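Local coordinates for protein pectinesterase A (Erwinia chrysanthemi, PDB 2NTP) that removes methyl groups from the galacturonosyl esters of pectin by hydrolysis, probably the first step in the maceration and soft-rotting of plant tissue, at residues A6-S11 / G42-R47; S88-I93 / L103-D108. All blocks are in the same frame, centred on the assembly; numbering follows the deposited sequence.

Interaction 1 of 2, residues A6-S11 / G42-R47; sequences AVVSKS and GVYNER
The phenol ring of Y44 lies against two side chains of the segment 6-11, the aliphatic end of K10 and the isopropyl group of V8. K10 and Y44 reach out to one another end on. The lysine chain bends at chi2 (-70°) and then runs fully extended, which lays CE over one ring face, 3.9 Å from the Y44 centroid and displaced toward the rim. This is a CH-pi contact. The ammonium group has slid farther off centre: K10 NZ sits 4.4 Å from the centroid of the Y44 ring, an off-centre cation-pi pair. Its direct bond is to the backbone, since K10 NZ donates to V43 O over 2.9 Å and approaches from above the carbonyl plane. One lysine end thus serves both a carbonyl and an aromatic face.

V8 and the ring pass alongside, pointing opposite ways. With chi1 at -176°, V8 CG1 is anti to the backbone N and comes obliquely to within 3.5 Å of Y44 CE2. The Y44 hydroxyl is hydrogen-bonded to K40 O, which ties the far end of the ring to the link between strands 35-39 and 42-45. I39 and I21 also touch this ring. Together these contacts join strand 6-8 and the loop that follows it to strand 42-45, the edge strand of another parallel sheet, at the N-terminal end of the right-handed parallel beta-helix characteristic of pectinesterases.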
loop_
_atom_site.group_PDB
_atom_site.type_symbol
_atom_site.label_atom_id
_atom_site.label_comp_id
_atom_site.label_asym_id
_atom_site.label_seq_id
_atom_site.Cartn_x
_atom_site.Cartn_y
_atom_site.Cartn_z
ATOM N N ALA A 6 14.425 22.755 3.277
ATOM C CA ALA A 6 13.573 23.102 4.412
ATOM C C ALA A 6 13.711 22.067 5.521
ATOM O O ALA A 6 14.026 20.906 5.254
ATOM C CB ALA A 6 12.122 23.215 3.969
ATOM N N VAL A 7 13.487 22.495 6.761
ATOM C CA VAL A 7 13.521 21.597 7.917
ATOM C C VAL A 7 12.228 21.740 8.721
ATOM O O VAL A 7 11.760 22.855 8.959
ATOM C CB VAL A 7 14.757 21.853 8.830
ATOM C CG1 VAL A 7 14.788 20.875 9.999
ATOM C CG2 VAL A 7 16.054 21.745 8.032
ATOM N N VAL A 8 11.654 20.605 9.114
ATOM C CA VAL A 8 10.467 20.568 9.966
ATOM C C VAL A 8 10.856 20.019 11.336
ATOM O O VAL A 8 11.565 19.016 11.427
ATOM C CB VAL A 8 9.337 19.691 9.347
ATOM C CG1 VAL A 8 8.070 19.750 10.191
ATOM C CG2 VAL A 8 9.023 20.133 7.937
ATOM N N SER A 9 10.403 20.687 12.397
ATOM C CA SER A 9 10.651 20.224 13.763
ATOM C C SER A 9 9.521 20.606 14.714
ATOM O O SER A 9 8.780 21.558 14.463
ATOM C CB SER A 9 11.987 20.760 14.294
ATOM O OG SER A 9 11.901 22.138 14.599
ATOM N N LYS A 10 9.407 19.850 15.803
ATOM C CA LYS A 10 8.424 20.113 16.849
ATOM C C LYS A 10 8.883 21.226 17.787
ATOM O O LYS A 10 8.059 21.889 18.421
ATOM C CB LYS A 10 8.151 18.839 17.657
ATOM C CG LYS A 10 7.334 17.781 16.926
ATOM C CD LYS A 10 5.892 18.224 16.738
ATOM C CE LYS A 10 5.089 17.171 16.008
ATOM N NZ LYS A 10 3.693 17.621 15.750
ATOM N N SER A 11 10.198 21.422 17.871
ATOM C CA SER A 11 10.787 22.386 18.800
ATOM C C SER A 11 11.075 23.735 18.147
ATOM O O SER A 11 11.554 23.801 17.012
ATOM C CB SER A 11 12.069 21.820 19.415
ATOM O OG SER A 11 11.806 20.638 20.152
ATOM N N GLY A 42 9.106 13.244 15.637
ATOM C CA GLY A 42 7.845 13.757 16.156
ATOM C C GLY A 42 6.696 13.110 15.414
ATOM O O GLY A 42 6.897 12.505 14.360
ATOM N N VAL A 43 5.497 13.224 15.980
ATOM C CA VAL A 43 4.282 12.735 15.332
ATOM C C VAL A 43 3.546 13.937 14.754
ATOM O O VAL A 43 3.063 14.812 15.490
ATOM C CB VAL A 43 3.369 11.938 16.306
ATOM C CG1 VAL A 43 2.092 11.482 15.609
ATOM C CG2 VAL A 43 4.112 10.741 16.876
ATOM N N TYR A 44 3.482 13.977 13.431
ATOM C CA TYR A 44 2.849 15.070 12.707
ATOM C C TYR A 44 1.460 14.647 12.256
ATOM O O TYR A 44 1.309 13.809 11.361
ATOM C CB TYR A 44 3.737 15.505 11.537
ATOM C CG TYR A 44 5.108 15.959 11.999
ATOM C CD1 TYR A 44 6.128 15.035 12.253
ATOM C CD2 TYR A 44 5.375 17.313 12.220
ATOM C CE1 TYR A 44 7.384 15.450 12.702
ATOM C CE2 TYR A 44 6.623 17.733 12.667
ATOM C CZ TYR A 44 7.620 16.802 12.902
ATOM O OH TYR A 44 8.855 17.231 13.338
ATOM N N ASN A 45 0.445 15.206 12.913
ATOM C CA ASN A 45 -0.946 14.881 12.598
ATOM C C ASN A 45 -1.420 15.693 11.396
ATOM O O ASN A 45 -2.048 16.752 11.537
ATOM C CB ASN A 45 -1.842 15.091 13.827
ATOM C CG ASN A 45 -3.302 14.731 13.572
ATOM O OD1 ASN A 45 -4.204 15.321 14.174
ATOM N ND2 ASN A 45 -3.541 13.758 12.694
ATOM N N GLU A 46 -1.090 15.186 10.213
ATOM C CA GLU A 46 -1.308 15.903 8.968
ATOM C C GLU A 46 -1.758 14.957 7.873
ATOM O O GLU A 46 -1.402 13.773 7.873
ATOM C CB GLU A 46 -0.017 16.592 8.517
ATOM C CG GLU A 46 0.535 17.604 9.501
ATOM C CD GLU A 46 1.719 18.355 8.943
ATOM O OE1 GLU A 46 1.600 18.878 7.816
ATOM O OE2 GLU A 46 2.753 18.427 9.638
ATOM N N ARG A 47 -2.543 15.497 6.949
ATOM C CA ARG A 47 -2.855 14.829 5.698
ATOM C C ARG A 47 -2.244 15.657 4.570
ATOM O O ARG A 47 -2.372 16.892 4.549
ATOM C CB ARG A 47 -4.361 14.690 5.527
ATOM C CG ARG A 47 -5.036 13.998 6.706
ATOM C CD ARG A 47 -6.494 13.726 6.421
ATOM N NE ARG A 47 -6.632 12.802 5.305
ATOM C CZ ARG A 47 -7.706 12.693 4.532
ATOM N NH1 ARG A 47 -8.777 13.459 4.730
ATOM N NH2 ARG A 47 -7.702 11.815 3.544
#

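Interaction 2 of 2, residues S88-I93 / L103-D108; sequences SSTITI and LTIRND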
loop_
_atom_site.group_PDB
_atom_site.type_symbol
_atom_site.label_atom_id
_atom_site.label_comp_id
_atom_site.label_asym_id
_atom_site.label_seq_id
_atom_site.Cartn_x
_atom_site.Cartn_y
_atom_site.Cartn_z
ATOM N N SER A 88 -9.534 8.720 1.693
ATOM C CA SER A 88 -9.158 8.425 3.080
ATOM C C SER A 88 -7.655 8.517 3.343
ATOM O O SER A 88 -7.219 8.449 4.497
ATOM C CB SER A 88 -9.636 7.022 3.469
ATOM O OG SER A 88 -8.799 6.021 2.902
ATOM N N SER A 89 -6.868 8.652 2.276
ATOM C CA SER A 89 -5.419 8.500 2.379
ATOM C C SER A 89 -4.759 9.573 3.235
ATOM O O SER A 89 -5.073 10.754 3.109
ATOM C CB SER A 89 -4.773 8.475 0.995
ATOM O OG SER A 89 -3.432 8.024 1.117
ATOM N N THR A 90 -3.827 9.153 4.090
ATOM C CA THR A 90 -3.053 10.108 4.886
ATOM C C THR A 90 -2.133 10.910 3.968
ATOM O O THR A 90 -2.062 12.136 4.069
ATOM C CB THR A 90 -2.261 9.408 6.011
ATOM O OG1 THR A 90 -3.184 8.779 6.908
ATOM C CG2 THR A 90 -1.400 10.412 6.800
ATOM N N ILE A 91 -1.436 10.212 3.072
ATOM C CA ILE A 91 -0.577 10.863 2.083
ATOM C C ILE A 91 -0.978 10.419 0.681
ATOM O O ILE A 91 -1.124 9.224 0.415
ATOM C CB ILE A 91 0.927 10.585 2.349
ATOM C CG1 ILE A 91 1.354 11.223 3.677
ATOM C CG2 ILE A 91 1.800 11.103 1.186
ATOM C CD1 ILE A 91 2.836 11.069 4.010
ATOM N N THR A 92 -1.172 11.399 -0.196
ATOM C CA THR A 92 -1.523 11.154 -1.590
ATOM C C THR A 92 -0.397 11.690 -2.475
ATOM O O THR A 92 -0.056 12.868 -2.387
ATOM C CB THR A 92 -2.862 11.838 -1.944
ATOM O OG1 THR A 92 -3.911 11.303 -1.118
ATOM C CG2 THR A 92 -3.209 11.624 -3.404
ATOM N N ILE A 93 0.182 10.824 -3.307
ATOM C CA ILE A 93 1.250 11.240 -4.226
ATOM C C ILE A 93 0.685 11.381 -5.630
ATOM O O ILE A 93 0.336 10.381 -6.270
ATOM C CB ILE A 93 2.457 10.250 -4.243
ATOM C CG1 ILE A 93 2.972 9.953 -2.828
ATOM C CG2 ILE A 93 3.573 10.778 -5.160
ATOM C CD1 ILE A 93 3.485 11.166 -2.057
ATOM N N LEU A 103 10.984 7.339 7.481
ATOM C CA LEU A 103 9.804 7.856 8.162
ATOM C C LEU A 103 8.660 6.860 8.137
ATOM O O LEU A 103 8.655 5.918 7.344
ATOM C CB LEU A 103 9.375 9.207 7.582
ATOM C CG LEU A 103 9.093 9.334 6.090
ATOM C CD1 LEU A 103 7.685 8.885 5.777
ATOM C CD2 LEU A 103 9.317 10.773 5.616
ATOM N N THR A 104 7.707 7.076 9.035
ATOM C CA THR A 104 6.509 6.245 9.131
ATOM C C THR A 104 5.304 7.052 8.668
ATOM O O THR A 104 5.178 8.236 9.002
ATOM C CB THR A 104 6.289 5.754 10.572
ATOM O OG1 THR A 104 7.426 4.986 10.996
ATOM C CG2 THR A 104 5.021 4.893 10.672
ATOM N N ILE A 105 4.437 6.407 7.887
ATOM C CA ILE A 105 3.175 6.987 7.433
ATOM C C ILE A 105 2.051 6.075 7.931
ATOM O O ILE A 105 2.047 4.874 7.650
ATOM C CB ILE A 105 3.110 7.092 5.888
ATOM C CG1 ILE A 105 4.301 7.898 5.344
ATOM C CG2 ILE A 105 1.780 7.714 5.456
ATOM C CD1 ILE A 105 4.558 7.719 3.839
ATOM N N ARG A 106 1.118 6.647 8.687
ATOM C CA ARG A 106 0.037 5.875 9.301
ATOM C C ARG A 106 -1.343 6.388 8.914
ATOM O O ARG A 106 -1.557 7.599 8.788
ATOM C CB ARG A 106 0.124 5.917 10.836
ATOM C CG ARG A 106 1.491 5.656 11.445
ATOM C CD ARG A 106 1.359 5.330 12.942
ATOM N NE ARG A 106 0.598 6.348 13.670
ATOM C CZ ARG A 106 0.996 6.952 14.791
ATOM N NH1 ARG A 106 2.155 6.644 15.367
ATOM N NH2 ARG A 106 0.217 7.867 15.349
ATOM N N ASN A 107 -2.280 5.459 8.739
ATOM C CA ASN A 107 -3.687 5.797 8.925
ATOM C C ASN A 107 -4.099 5.262 10.289
ATOM O O ASN A 107 -3.990 4.060 10.561
ATOM C CB ASN A 107 -4.587 5.269 7.806
ATOM C CG ASN A 107 -5.969 5.927 7.815
ATOM O OD1 ASN A 107 -6.614 6.036 8.865
ATOM N ND2 ASN A 107 -6.424 6.366 6.651
ATOM N N ASP A 108 -4.528 6.174 11.155
ATOM C CA ASP A 108 -4.794 5.834 12.548
ATOM C C ASP A 108 -6.248 5.450 12.805
ATOM O O ASP A 108 -6.662 5.335 13.966
ATOM C CB ASP A 108 -4.361 6.980 13.475
ATOM C CG ASP A 108 -2.861 7.026 13.690
ATOM O OD1 ASP A 108 -2.160 6.047 13.359
ATOM O OD2 ASP A 108 -2.383 8.055 14.215
#
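T90 leans on the backbone of strand 103-107, and each atom of its side chain beyond CA meets the same carbonyl. CB comes first: T90 CB points toward the strand and lies 3.4 Å from R106 O. At OG1 the approach becomes a hydrogen bond, T90 OG1 donating to R106 O over 2.8 Å from somewhat above the carbonyl plane. The other branch, CG2, is anti to the backbone N (chi1 -62° places OG1 beside that N instead) and also rests 3.4 Å from R106 O. A single carbonyl oxygen is therefore held by the hydroxyl and flanked by the methyl of one threonine.

Beyond T90 the contact turns apolar. I91 and I105 lie roughly perpendicular, with I91 CD1 3.7 Å from I105 CG1, and I67 and L149 extend this buried cluster. On the other side of T90, the N107 amide reaches back toward the segment 88-93, its ND2 3.1 Å from S88 O; that nitrogen is hydrogen-bonded to T71 O and V131 O. R106, whose CB points away from 88-93, forms a side-on salt bridge with D108, NE to OD1 and NH2 to OD2, each acceptor using its syn lone pair. The touching parts, 88-91 and 105-107, run nearly antiparallel (172°). Here the loop leading into strand 91-93, and I91 at its start, meet strand 103-107 of another parallel sheet inside the parallel beta-helix.

How the interactions relate
The two contacts follow one another along the chain, with centres 14 Å apart, and meet directly where 42-47 passes 88-93. R47 supplies the joint: its NH2 lies 2.9 Å from S89 O, a probable hydrogen bond, while E46 O packs 3.5 Å from T90 CG2. Strands 42-45 and 103-107 belong to the same parallel sheet, with 65-69 between them. Their distance from the substrate site differs. Interaction 1 lies at the N-terminal end, away from the annotated sites, whereas in interaction 2 the side chain of S88 is about 5 Å from those of the substrate-binding residues T85 and Q129, and about 7 Å from a bound galacturonate.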